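Local coordinates for protein uncharacterized HTH-type transcriptional regulator YurK (Bacillus subtilis, PDB 2IKK) that is of unknown function but probably binds DNA as a GntR-type transcription regulator, this chain being its C-terminal UTRA domain, the likely effector-sensing part, at residues 45-49 against 50-54. Sequence-based numbering, arbitrary orientation.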
loop_
_atom_site.group_PDB
_atom_site.type_symbol
_atom_site.label_atom_id
_atom_site.label_comp_id
_atom_site.label_asym_id
_atom_site.label_seq_id
_atom_site.Cartn_x
_atom_site.Cartn_y
_atom_site.Cartn_z
ATOM N N PRO A 45 16.933 5.985 -14.410
ATOM C CA PRO A 45 16.038 6.122 -13.269
ATOM C C PRO A 45 16.732 6.209 -11.935
ATOM O O PRO A 45 16.276 6.929 -11.030
ATOM C CB PRO A 45 15.195 4.820 -13.297
ATOM C CG PRO A 45 15.704 4.003 -14.363
ATOM C CD PRO A 45 16.685 4.746 -15.188
ATOM N N ILE A 46 17.806 5.475 -11.765
ATOM C CA ILE A 46 18.532 5.552 -10.467
ATOM C C ILE A 46 19.205 6.947 -10.368
ATOM O O ILE A 46 19.155 7.594 -9.295
ATOM C CB ILE A 46 19.574 4.442 -10.349
ATOM C CG1 ILE A 46 18.889 3.056 -10.203
ATOM C CG2 ILE A 46 20.598 4.680 -9.120
ATOM C CD1 ILE A 46 17.818 2.994 -9.124
ATOM N N ALA A 47 19.868 7.392 -11.430
ATOM C CA ALA A 47 20.464 8.743 -11.331
ATOM C C ALA A 47 19.440 9.868 -11.113
ATOM O O ALA A 47 19.711 10.855 -10.387
ATOM C CB ALA A 47 21.395 9.065 -12.552
ATOM N N GLU A 48 18.256 9.713 -11.685
ATOM C CA GLU A 48 17.159 10.663 -11.508
ATOM C C GLU A 48 16.669 10.698 -10.065
ATOM O O GLU A 48 16.558 11.787 -9.475
ATOM C CB GLU A 48 15.985 10.373 -12.467
ATOM C CG GLU A 48 16.180 11.064 -13.819
ATOM C CD GLU A 48 14.957 10.968 -14.788
ATOM O OE1 GLU A 48 13.793 10.918 -14.266
ATOM O OE2 GLU A 48 15.191 10.959 -16.045
ATOM N N LYS A 49 16.473 9.525 -9.476
ATOM C CA LYS A 49 16.069 9.440 -8.077
ATOM C C LYS A 49 17.126 10.041 -7.114
ATOM O O LYS A 49 16.760 10.713 -6.091
ATOM C CB LYS A 49 15.871 7.954 -7.661
ATOM C CG LYS A 49 14.422 7.603 -7.365
ATOM C CD LYS A 49 13.963 6.324 -8.002
ATOM C CE LYS A 49 14.634 5.086 -7.481
ATOM N NZ LYS A 49 14.153 4.757 -6.069
ATOM N N LEU A 50 18.384 9.745 -7.398
ATOM C CA LEU A 50 19.470 10.149 -6.466
ATOM C C LEU A 50 19.996 11.574 -6.731
ATOM O O LEU A 50 20.875 12.066 -5.975
ATOM C CB LEU A 50 20.654 9.145 -6.468
ATOM C CG LEU A 50 20.231 7.745 -5.946
ATOM C CD1 LEU A 50 21.426 6.693 -6.145
ATOM C CD2 LEU A 50 19.799 7.887 -4.453
ATOM N N GLN A 51 19.512 12.166 -7.811
ATOM C CA GLN A 51 19.871 13.504 -8.302
ATOM C C GLN A 51 21.433 13.608 -8.432
ATOM O O GLN A 51 22.096 14.513 -7.840
ATOM C CB GLN A 51 19.394 14.576 -7.313
ATOM C CG GLN A 51 17.852 14.713 -7.202
ATOM C CD GLN A 51 17.190 15.595 -8.266
ATOM O OE1 GLN A 51 17.824 15.949 -9.286
ATOM N NE2 GLN A 51 15.911 16.036 -7.993
ATOM N N ILE A 52 21.982 12.662 -9.172
ATOM C CA ILE A 52 23.407 12.615 -9.465
ATOM C C ILE A 52 23.618 12.558 -10.969
ATOM O O ILE A 52 22.698 12.349 -11.714
ATOM C CB ILE A 52 24.091 11.475 -8.784
ATOM C CG1 ILE A 52 23.564 10.120 -9.288
ATOM C CG2 ILE A 52 24.017 11.654 -7.276
ATOM C CD1 ILE A 52 23.868 8.862 -8.379
ATOM N N GLN A 53 24.863 12.730 -11.384
ATOM C CA GLN A 53 25.224 12.663 -12.829
ATOM C C GLN A 53 24.899 11.333 -13.513
ATOM O O GLN A 53 24.909 10.263 -12.848
ATOM C CB GLN A 53 26.738 12.832 -12.957
ATOM C CG GLN A 53 27.291 14.159 -12.346
ATOM C CD GLN A 53 28.761 14.349 -12.680
ATOM O OE1 GLN A 53 29.380 13.464 -13.275
ATOM N NE2 GLN A 53 29.350 15.500 -12.278
ATOM N N PRO A 54 24.604 11.391 -14.845
ATOM C CA PRO A 54 24.399 10.081 -15.476
ATOM C C PRO A 54 25.631 9.214 -15.240
ATOM O O PRO A 54 26.764 9.733 -15.143
ATOM C CB PRO A 54 24.297 10.425 -16.972
ATOM C CG PRO A 54 23.693 11.791 -17.041
ATOM C CD PRO A 54 24.428 12.512 -15.811
HETATM O O HOH W 1 16.071 14.364 -11.270
#
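Leu-50 lies alongside Ile-46, one helical turn back, and its CD1 packs on Ile-46 CG2 at 3.7 Å, the two side chains pointing the same way. The pair belongs to the last turn of helix 44-50 of the UTRA domain, which ends in a Schellman motif: Gln-51 takes a positive phi of 53° and the amides beyond Leu-50 bond back into the last turn. Leu-50 N still makes the helical bond to Ile-46 O, at 3.0 Å. Beyond it, Ile-52 N reaches back to Ala-47 O at 3.1 Å, nearly straight and in the carbonyl plane, while the bond from Gln-51 N to Glu-48 O is weak. Ile-46 and Leu-50 both extend onto Cys-154 of strand 150-160, and Leu-50 also meets Val-58 and Pro-80, so the helix end is seated on the antiparallel sheet. Replacing Leu-50 by a serine would probably leave Ile-46 CG2 without its apolar neighbour and open a gap between helix and sheet. Lys-49 bends along its chain to carry NZ away to a salt bridge with Asp-141. On the outer side a water donates to Glu-48 O and, weakly, to Gln-51 OE1, linking the exposed glutamine side chain to the helix end. Past the turn, Ile-52 holds CG1 between its backbone N and carbonyl carbon (chi1 64°), which lays that branch 4.1 Å from Ala-47 CB. Ala-47 CB also lies 3.6 Å from Ile-52 O and 3.7 Å from Gln-53 O, beside the departing backbone.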